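Local coordinates for oxidoreductase YdhF (Escherichia coli, PDB 1OG6), which reduces carbonyl groups with NADPH as an aldo-keto reductase of the alpha/beta-barrel type, at the NADP nicotinamide-adenine-dinucleotide phosphate site. Coordinates in Å, arbitrary orientation; residue numbers count along the deposited sequence, not the author numbering.

The NADP nicotinamide-adenine-dinucleotide phosphate site. Residues 20-23, 50, 55, 128, 158-159, 180, 209-212, 214-215, 218, 243, 260, 262-265, 268. With NAP (NADP nicotinamide-adenine-dinucleotide phosphate), chain B.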
ATOM      1  N   GLY A  20      29.301 -10.091  -2.441  1.00 28.40           N
ATOM      2  CA  GLY A  20      28.318 -11.088  -2.842  1.00 28.84           C
ATOM      3  C   GLY A  20      28.812 -12.224  -3.713  1.00 29.09           C
ATOM      4  O   GLY A  20      29.341 -12.002  -4.804  1.00 27.87           O
ATOM      5  N   TYR A  21      28.603 -13.451  -3.245  1.00 29.61           N
ATOM      6  CA  TYR A  21      29.072 -14.621  -3.974  1.00 31.40           C
ATOM      7  C   TYR A  21      28.031 -15.398  -4.771  1.00 32.79           C
ATOM      8  O   TYR A  21      27.978 -16.623  -4.720  1.00 32.34           O
ATOM      9  CB  TYR A  21      29.810 -15.566  -3.016  1.00 30.52           C
ATOM     10  CG  TYR A  21      31.098 -14.986  -2.462  1.00 29.04           C
ATOM     11  CD1 TYR A  21      31.079 -14.076  -1.410  1.00 27.63           C
ATOM     12  CD2 TYR A  21      32.334 -15.325  -3.016  1.00 28.62           C
ATOM     13  CE1 TYR A  21      32.257 -13.518  -0.925  1.00 28.12           C
ATOM     14  CE2 TYR A  21      33.513 -14.770  -2.538  1.00 28.07           C
ATOM     15  CZ  TYR A  21      33.468 -13.870  -1.493  1.00 28.25           C
ATOM     16  OH  TYR A  21      34.632 -13.325  -1.008  1.00 27.66           O
ATOM     17  N   TRP A  22      27.221 -14.676  -5.530  1.00 35.52           N
ATOM     18  CA  TRP A  22      26.189 -15.286  -6.358  1.00 37.27           C
ATOM     19  C   TRP A  22      26.798 -15.935  -7.600  1.00 38.13           C
ATOM     20  O   TRP A  22      26.350 -16.988  -8.040  1.00 38.76           O
ATOM     21  CB  TRP A  22      25.173 -14.215  -6.772  1.00 37.46           C
ATOM     22  CG  TRP A  22      24.093 -14.676  -7.717  1.00 37.87           C
ATOM     23  CD1 TRP A  22      23.545 -15.925  -7.795  1.00 39.65           C
ATOM     24  CD2 TRP A  22      23.352 -13.859  -8.634  1.00 37.18           C
ATOM     25  NE1 TRP A  22      22.505 -15.933  -8.695  1.00 38.48           N
ATOM     26  CE2 TRP A  22      22.366 -14.677  -9.223  1.00 37.08           C
ATOM     27  CE3 TRP A  22      23.421 -12.515  -9.010  1.00 37.33           C
ATOM     28  CZ2 TRP A  22      21.456 -14.193 -10.164  1.00 35.99           C
ATOM     29  CZ3 TRP A  22      22.509 -12.036  -9.947  1.00 36.43           C
ATOM     30  CH2 TRP A  22      21.543 -12.874 -10.509  1.00 34.71           C
ATOM     31  N   ARG A  23      27.828 -15.306  -8.153  1.00 39.81           N
ATOM     32  CA  ARG A  23      28.472 -15.801  -9.364  1.00 41.34           C
ATOM     33  C   ARG A  23      29.787 -16.515  -9.078  1.00 41.36           C
ATOM     34  O   ARG A  23      30.564 -16.781  -9.992  1.00 41.57           O
ATOM     35  CB  ARG A  23      28.729 -14.630 -10.319  1.00 43.74           C
ATOM     36  CG  ARG A  23      27.491 -13.806 -10.654  1.00 46.57           C
ATOM     37  CD  ARG A  23      27.854 -12.355 -10.986  1.00 49.54           C
ATOM     38  NE  ARG A  23      26.673 -11.529 -11.250  1.00 52.35           N
ATOM     39  CZ  ARG A  23      25.959 -11.573 -12.374  1.00 53.73           C
ATOM     40  NH1 ARG A  23      26.305 -12.403 -13.350  1.00 54.87           N
ATOM     41  NH2 ARG A  23      24.893 -10.793 -12.522  1.00 53.02           N
ATOM     42  N   ASP A  50      27.773 -12.041   1.350  1.00 31.14           N
ATOM     43  CA  ASP A  50      26.403 -12.423   1.040  1.00 29.70           C
ATOM     44  C   ASP A  50      26.363 -13.729   0.270  1.00 29.65           C
ATOM     45  O   ASP A  50      26.960 -13.847  -0.798  1.00 28.54           O
ATOM     46  CB  ASP A  50      25.732 -11.336   0.213  1.00 29.08           C
ATOM     47  CG  ASP A  50      24.298 -11.664  -0.113  1.00 29.46           C
ATOM     48  OD1 ASP A  50      23.466 -11.695   0.813  1.00 28.90           O
ATOM     49  OD2 ASP A  50      23.997 -11.898  -1.296  1.00 27.91           O
ATOM     50  N   TYR A  55      22.103 -20.260  -4.641  1.00 33.63           N
ATOM     51  CA  TYR A  55      23.248 -19.764  -5.421  1.00 33.18           C
ATOM     52  C   TYR A  55      24.193 -20.831  -5.969  1.00 33.20           C
ATOM     53  O   TYR A  55      24.632 -21.720  -5.245  1.00 31.76           O
ATOM     54  CB  TYR A  55      24.058 -18.735  -4.612  1.00 32.22           C
ATOM     55  CG  TYR A  55      23.351 -17.407  -4.406  1.00 30.81           C
ATOM     56  CD1 TYR A  55      22.088 -17.177  -4.949  1.00 31.02           C
ATOM     57  CD2 TYR A  55      23.922 -16.403  -3.626  1.00 29.37           C
ATOM     58  CE1 TYR A  55      21.408 -15.997  -4.714  1.00 30.05           C
ATOM     59  CE2 TYR A  55      23.248 -15.216  -3.385  1.00 28.31           C
ATOM     60  CZ  TYR A  55      21.989 -15.024  -3.929  1.00 28.96           C
ATOM     61  OH  TYR A  55      21.280 -13.883  -3.663  1.00 26.90           O
ATOM     62  N   HIS A 128      14.825 -15.578   1.624  1.00 22.09           N
ATOM     63  CA  HIS A 128      14.988 -15.134   0.242  1.00 22.93           C
ATOM     64  C   HIS A 128      13.903 -14.296  -0.431  1.00 23.81           C
ATOM     65  O   HIS A 128      14.120 -13.121  -0.715  1.00 25.11           O
ATOM     66  CB  HIS A 128      15.299 -16.340  -0.634  1.00 22.71           C
ATOM     67  CG  HIS A 128      16.490 -16.149  -1.517  1.00 23.00           C
ATOM     68  ND1 HIS A 128      16.719 -14.984  -2.212  1.00 23.51           N
ATOM     69  CD2 HIS A 128      17.480 -17.000  -1.871  1.00 22.64           C
ATOM     70  CE1 HIS A 128      17.798 -15.125  -2.961  1.00 22.85           C
ATOM     71  NE2 HIS A 128      18.277 -16.341  -2.773  1.00 22.54           N
ATOM     72  N   SER A 158      14.024 -10.647   2.429  1.00 18.34           N
ATOM     73  CA  SER A 158      14.548 -10.152   1.167  1.00 19.10           C
ATOM     74  C   SER A 158      13.444 -10.018   0.129  1.00 19.93           C
ATOM     75  O   SER A 158      12.622 -10.920  -0.027  1.00 20.11           O
ATOM     76  CB  SER A 158      15.655 -11.080   0.655  1.00 18.15           C
ATOM     77  OG  SER A 158      16.346 -10.514  -0.448  1.00 14.29           O
ATOM     78  N   ASN A 159      13.436  -8.884  -0.570  1.00 18.85           N
ATOM     79  CA  ASN A 159      12.449  -8.599  -1.597  1.00 18.67           C
ATOM     80  C   ASN A 159      11.028  -8.600  -1.015  1.00 20.29           C
ATOM     81  O   ASN A 159      10.068  -9.002  -1.680  1.00 20.85           O
ATOM     82  CB  ASN A 159      12.560  -9.628  -2.723  1.00 16.95           C
ATOM     83  CG  ASN A 159      13.940  -9.655  -3.355  1.00 18.53           C
ATOM     84  OD1 ASN A 159      14.430  -8.644  -3.847  1.00 18.27           O
ATOM     85  ND2 ASN A 159      14.570 -10.818  -3.348  1.00 19.32           N
ATOM     86  N   GLN A 180      16.869  -6.973   2.153  1.00 20.09           N
ATOM     87  CA  GLN A 180      17.748  -7.002   1.002  1.00 21.20           C
ATOM     88  C   GLN A 180      16.915  -6.897  -0.252  1.00 21.38           C
ATOM     89  O   GLN A 180      16.254  -7.854  -0.639  1.00 21.42           O
ATOM     90  CB  GLN A 180      18.541  -8.306   1.003  1.00 23.17           C
ATOM     91  CG  GLN A 180      19.135  -8.687  -0.333  1.00 25.58           C
ATOM     92  CD  GLN A 180      20.414  -9.474  -0.184  1.00 26.46           C
ATOM     93  OE1 GLN A 180      20.873 -10.131  -1.120  1.00 25.09           O
ATOM     94  NE2 GLN A 180      21.011  -9.397   0.997  1.00 27.98           N
ATOM     95  N   TRP A 209      21.009  -5.310  -3.806  1.00 26.36           N
ATOM     96  CA  TRP A 209      21.568  -6.216  -4.806  1.00 25.12           C
ATOM     97  C   TRP A 209      21.517  -5.649  -6.216  1.00 26.17           C
ATOM     98  O   TRP A 209      20.780  -4.711  -6.505  1.00 26.12           O
ATOM     99  CB  TRP A 209      20.926  -7.622  -4.769  1.00 21.61           C
ATOM    100  CG  TRP A 209      19.414  -7.777  -4.873  1.00 19.14           C
ATOM    101  CD1 TRP A 209      18.517  -7.806  -3.837  1.00 18.30           C
ATOM    102  CD2 TRP A 209      18.654  -8.075  -6.057  1.00 17.57           C
ATOM    103  NE1 TRP A 209      17.257  -8.115  -4.300  1.00 15.41           N
ATOM    104  CE2 TRP A 209      17.316  -8.283  -5.657  1.00 16.15           C
ATOM    105  CE3 TRP A 209      18.977  -8.189  -7.416  1.00 17.15           C
ATOM    106  CZ2 TRP A 209      16.304  -8.597  -6.566  1.00 16.34           C
ATOM    107  CZ3 TRP A 209      17.965  -8.502  -8.321  1.00 15.87           C
ATOM    108  CH2 TRP A 209      16.647  -8.702  -7.890  1.00 15.69           C
ATOM    109  N   SER A 210      22.338  -6.223  -7.082  1.00 28.76           N
ATOM    110  CA  SER A 210      22.453  -5.802  -8.471  1.00 31.12           C
ATOM    111  C   SER A 210      22.390  -4.294  -8.638  1.00 32.02           C
ATOM    112  O   SER A 210      21.441  -3.775  -9.214  1.00 33.28           O
ATOM    113  CB  SER A 210      21.372  -6.468  -9.328  1.00 32.16           C
ATOM    114  OG  SER A 210      21.617  -7.860  -9.484  1.00 33.30           O
ATOM    115  N   CYS A 211      23.400  -3.596  -8.126  1.00 33.75           N
ATOM    116  CA  CYS A 211      23.466  -2.139  -8.237  1.00 35.40           C
ATOM    117  C   CYS A 211      23.848  -1.746  -9.650  1.00 36.97           C
ATOM    118  O   CYS A 211      23.478  -0.673 -10.127  1.00 38.55           O
ATOM    119  CB  CYS A 211      24.497  -1.561  -7.274  1.00 34.84           C
ATOM    120  SG  CYS A 211      23.976  -1.583  -5.567  1.00 36.89           S
ATOM    121  N   LEU A 212      24.607  -2.615 -10.312  1.00 37.30           N
ATOM    122  CA  LEU A 212      25.022  -2.361 -11.680  1.00 37.33           C
ATOM    123  C   LEU A 212      24.099  -3.115 -12.619  1.00 37.84           C
ATOM    124  O   LEU A 212      24.426  -3.335 -13.779  1.00 39.27           O
ATOM    125  CB  LEU A 212      26.469  -2.802 -11.891  1.00 36.49           C
ATOM    126  CG  LEU A 212      27.514  -1.961 -11.161  1.00 36.10           C
ATOM    127  CD1 LEU A 212      27.398  -2.175  -9.663  1.00 36.29           C
ATOM    128  CD2 LEU A 212      28.895  -2.342 -11.650  1.00 35.98           C
ATOM    129  N   GLY A 214      23.172  -6.302 -12.655  1.00 37.45           N
ATOM    130  CA  GLY A 214      23.728  -7.541 -13.157  1.00 38.64           C
ATOM    131  C   GLY A 214      24.839  -7.266 -14.155  1.00 39.22           C
ATOM    132  O   GLY A 214      25.445  -8.196 -14.698  1.00 39.87           O
ATOM    133  N   GLY A 215      25.103  -5.985 -14.403  1.00 38.60           N
ATOM    134  CA  GLY A 215      26.152  -5.609 -15.333  1.00 38.14           C
ATOM    135  C   GLY A 215      25.666  -5.148 -16.690  1.00 38.78           C
ATOM    136  O   GLY A 215      26.471  -4.784 -17.541  1.00 38.73           O
ATOM    137  N   PHE A 218      26.522  -1.528 -18.425  1.00 48.92           N
ATOM    138  CA  PHE A 218      27.624  -1.284 -19.354  1.00 49.95           C
ATOM    139  C   PHE A 218      27.434  -1.978 -20.692  1.00 50.67           C
ATOM    140  O   PHE A 218      28.122  -1.660 -21.660  1.00 50.80           O
ATOM    141  CB  PHE A 218      28.958  -1.774 -18.780  1.00 50.78           C
ATOM    142  CG  PHE A 218      29.167  -1.453 -17.335  1.00 51.62           C
ATOM    143  CD1 PHE A 218      28.548  -2.205 -16.347  1.00 52.60           C
ATOM    144  CD2 PHE A 218      30.000  -0.414 -16.955  1.00 52.22           C
ATOM    145  CE1 PHE A 218      28.759  -1.926 -15.003  1.00 52.58           C
ATOM    146  CE2 PHE A 218      30.215  -0.130 -15.613  1.00 51.60           C
ATOM    147  CZ  PHE A 218      29.593  -0.888 -14.639  1.00 51.32           C
ATOM    148  N   GLU A 243      31.177   3.184 -12.607  1.00 38.75           N
ATOM    149  CA  GLU A 243      30.638   2.270 -11.609  1.00 38.99           C
ATOM    150  C   GLU A 243      30.621   2.979 -10.267  1.00 38.69           C
ATOM    151  O   GLU A 243      29.617   2.964  -9.565  1.00 38.54           O
ATOM    152  CB  GLU A 243      31.490   1.018 -11.472  1.00 40.52           C
ATOM    153  CG  GLU A 243      31.779   0.299 -12.755  1.00 46.40           C
ATOM    154  CD  GLU A 243      33.193   0.540 -13.240  1.00 49.45           C
ATOM    155  OE1 GLU A 243      34.124   0.387 -12.421  1.00 51.40           O
ATOM    156  OE2 GLU A 243      33.376   0.872 -14.433  1.00 51.58           O
ATOM    157  N   ILE A 260      25.979  -4.265  -2.521  1.00 21.31           N
ATOM    158  CA  ILE A 260      26.657  -5.563  -2.603  1.00 19.49           C
ATOM    159  C   ILE A 260      27.487  -5.676  -3.882  1.00 20.64           C
ATOM    160  O   ILE A 260      26.964  -5.618  -4.996  1.00 19.94           O
ATOM    161  CB  ILE A 260      25.663  -6.750  -2.604  1.00 16.77           C
ATOM    162  CG1 ILE A 260      24.716  -6.673  -1.412  1.00 14.99           C
ATOM    163  CG2 ILE A 260      26.431  -8.045  -2.547  1.00 16.46           C
ATOM    164  CD1 ILE A 260      23.846  -7.900  -1.238  1.00 13.72           C
ATOM    165  N   GLY A 262      29.459  -7.532  -6.701  1.00 28.08           N
ATOM    166  CA  GLY A 262      29.347  -8.841  -7.318  1.00 32.05           C
ATOM    167  C   GLY A 262      30.408  -9.096  -8.371  1.00 35.42           C
ATOM    168  O   GLY A 262      30.290 -10.018  -9.178  1.00 35.89           O
ATOM    169  N   SER A 263      31.454  -8.279  -8.359  1.00 38.29           N
ATOM    170  CA  SER A 263      32.546  -8.422  -9.309  1.00 39.74           C
ATOM    171  C   SER A 263      33.535  -9.486  -8.851  1.00 40.00           C
ATOM    172  O   SER A 263      33.957  -9.498  -7.692  1.00 41.06           O
ATOM    173  CB  SER A 263      33.272  -7.093  -9.470  1.00 41.25           C
ATOM    174  OG  SER A 263      34.412  -7.249 -10.296  1.00 45.00           O
ATOM    175  N   GLY A 264      33.904 -10.373  -9.771  1.00 39.55           N
ATOM    176  CA  GLY A 264      34.848 -11.431  -9.453  1.00 39.48           C
ATOM    177  C   GLY A 264      36.295 -11.012  -9.632  1.00 39.30           C
ATOM    178  O   GLY A 264      37.201 -11.841  -9.572  1.00 39.19           O
ATOM    179  N   LYS A 265      36.514  -9.720  -9.854  1.00 39.23           N
ATOM    180  CA  LYS A 265      37.854  -9.182 -10.041  1.00 39.00           C
ATOM    181  C   LYS A 265      38.162  -8.263  -8.868  1.00 39.25           C
ATOM    182  O   LYS A 265      37.505  -7.239  -8.688  1.00 39.65           O
ATOM    183  CB  LYS A 265      37.927  -8.416 -11.364  1.00 37.80           C
ATOM    184  CG  LYS A 265      37.406  -9.223 -12.546  1.00 38.48           C
ATOM    185  CD  LYS A 265      37.661  -8.538 -13.877  1.00 38.71           C
ATOM    186  CE  LYS A 265      36.778  -9.117 -14.990  1.00 38.58           C
ATOM    187  NZ  LYS A 265      36.946 -10.581 -15.200  1.00 36.90           N
ATOM    188  N   ARG A 268      38.375  -4.579  -9.359  1.00 43.59           N
ATOM    189  CA  ARG A 268      37.073  -3.932  -9.469  1.00 42.00           C
ATOM    190  C   ARG A 268      36.455  -3.805  -8.094  1.00 41.82           C
ATOM    191  O   ARG A 268      35.732  -2.855  -7.817  1.00 41.91           O
ATOM    192  CB  ARG A 268      36.146  -4.730 -10.380  1.00 41.56           C
ATOM    193  CG  ARG A 268      36.360  -4.444 -11.847  1.00 41.84           C
ATOM    194  CD  ARG A 268      35.384  -5.196 -12.725  1.00 42.33           C
ATOM    195  NE  ARG A 268      35.595  -4.864 -14.129  1.00 43.48           N
ATOM    196  CZ  ARG A 268      35.107  -5.567 -15.145  1.00 44.05           C
ATOM    197  NH1 ARG A 268      34.374  -6.645 -14.916  1.00 43.89           N
ATOM    198  NH2 ARG A 268      35.364  -5.201 -16.392  1.00 44.68           N
TER
HETATM  199  PA  NAP B1298      26.061  -6.193  -9.941  1.00 55.11           P
HETATM  200  O1A NAP B1298      25.074  -5.642 -10.779  1.00 54.77           O
HETATM  201  O2A NAP B1298      26.915  -5.416  -8.963  1.00 55.36           O
HETATM  202  O5B NAP B1298      27.109  -7.023 -10.829  1.00 54.62           O
HETATM  203  C5B NAP B1298      27.777  -6.327 -11.898  0.55 55.96           C
HETATM  204  C4B NAP B1298      28.099  -7.437 -12.966  1.00 56.82           C
HETATM  205  O4B NAP B1298      28.757  -6.629 -14.016  0.63 56.74           O
HETATM  206  C3B NAP B1298      29.183  -8.449 -12.540  1.00 56.36           C
HETATM  207  O3B NAP B1298      28.759  -9.677 -13.129  1.00 55.87           O
HETATM  208  C2B NAP B1298      30.501  -7.960 -13.125  0.63 56.35           C
HETATM  209  O2B NAP B1298      31.366  -8.985 -13.632  0.77 56.47           O
HETATM  210  C1B NAP B1298      30.099  -6.961 -14.265  0.74 56.24           C
HETATM  211  N9A NAP B1298      30.892  -5.743 -14.180  1.00 55.95           N
HETATM  212  C8A NAP B1298      31.363  -5.036 -13.083  0.63 56.39           C
HETATM  213  N7A NAP B1298      32.053  -3.953 -13.384  1.00 57.16           N
HETATM  214  C6A NAP B1298      32.595  -3.043 -15.690  1.00 56.53           C
HETATM  215  N6A NAP B1298      33.307  -1.935 -15.394  0.75 56.41           N
HETATM  216  N1A NAP B1298      32.402  -3.305 -17.059  0.14 56.15           N
HETATM  217  C2A NAP B1298      31.676  -4.431 -17.490  0.58 55.89           C
HETATM  218  N3A NAP B1298      31.108  -5.344 -16.616  1.00 55.69           N
HETATM  219  C4A NAP B1298      31.312  -5.064 -15.270  0.13 56.20           C
HETATM  220  O3  NAP B1298      25.401  -7.344  -9.057  0.07 53.79           O
HETATM  221  PN  NAP B1298      25.346  -8.915  -9.252  1.00 52.75           P
HETATM  222  O1N NAP B1298      24.165  -9.589  -9.785  0.37 52.55           O
HETATM  223  O2N NAP B1298      26.383  -9.602  -8.431  0.47 52.85           O
HETATM  224  O5D NAP B1298      24.368  -8.905  -7.957  0.42 51.15           O
HETATM  225  C5D NAP B1298      24.643  -8.144  -6.720  1.00 48.44           C
HETATM  226  C4D NAP B1298      24.670  -9.036  -5.483  0.95 48.66           C
HETATM  227  O4D NAP B1298      23.387  -9.178  -4.822  0.41 47.93           O
HETATM  228  C3D NAP B1298      25.251 -10.488  -5.630  1.00 48.69           C
HETATM  229  O3D NAP B1298      26.610 -10.555  -5.179  0.50 49.34           O
HETATM  230  C2D NAP B1298      24.330 -11.395  -4.827  1.00 47.61           C
HETATM  231  O2D NAP B1298      24.951 -11.944  -3.688  0.85 47.37           O
HETATM  232  C1D NAP B1298      23.157 -10.566  -4.424  1.00 47.03           C
HETATM  233  N1N NAP B1298      21.806 -10.997  -4.952  0.55 46.11           N
HETATM  234  C2N NAP B1298      20.628 -11.001  -4.135  1.00 45.43           C
HETATM  235  C3N NAP B1298      19.420 -11.450  -4.705  0.57 45.01           C
HETATM  236  C7N NAP B1298      18.129 -11.468  -3.859  0.47 44.52           C
HETATM  237  O7N NAP B1298      17.133 -11.871  -4.411  1.00 45.11           O
HETATM  238  N7N NAP B1298      18.111 -11.071  -2.616  1.00 42.78           N
HETATM  239  C4N NAP B1298      19.360 -11.907  -6.100  1.00 44.89           C
HETATM  240  C5N NAP B1298      20.551 -11.879  -6.871  0.78 44.94           C
HETATM  241  C6N NAP B1298      21.784 -11.428  -6.319  1.00 45.32           C
HETATM  242  P2B NAP B1298      32.990  -8.841 -13.684  0.87 56.79           P
HETATM  243  O1X NAP B1298      33.888  -8.316 -12.569  1.00 55.84           O
HETATM  244  O2X NAP B1298      33.553  -9.728 -14.767  1.00 54.99           O
HETATM  245  O3X NAP B1298      32.851 -10.018 -12.739  1.00 56.47           O
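The indole of Trp209 lies almost flat against the nicotinamide of NAP, the planes 10° apart. Its CG takes the crowded position between backbone N and carbonyl carbon (chi1 54°), and NE1 donates in the ring plane to Asn159 OD1 at 2.9 Å, which should help to hold the indole's rotation. The same Asn159 amide turns ND2 to the carboxamide oxygen O7N of NAP, 3.0 Å away and in the amide plane. Ser158 OG, by donating to Gln180 O, is left to accept from the carboxamide nitrogen N7N of NAP at 2.9 Å; Gln180 OE1 also accepts from N7N, the donor above its carbonyl plane. Together these bonds would favour one carboxamide orientation. The C5N-C6N edge of the NAP nicotinamide points at one face of the Trp22 indole (planes 82° apart), C5N offset toward the rim. An alanine in place of Trp209 would remove the stacking face and the NE1 bond, and would probably let both nicotinamide and Asn159 drift. Tyr55, the family's proton donor, brings OH close to the nicotinamide; Asp50, which with His128 also belongs to the catalytic tetrad, accepts ribose hydroxyl O2D on the anti lone pair of OD2. Arg23 NH2, in its guanidinium plane, and Ser210 OG both donate to O1N of the nicotinamide-side phosphate. Phe218 and the extended Arg268 guanidinium sandwich the adenine. Arg268 NH1 and Ser263 OG also bind O1X of the 2'-phosphate, which NADH lacks; this would favour NADPH, whose nicotinamide the barrel presents for hydride transfer.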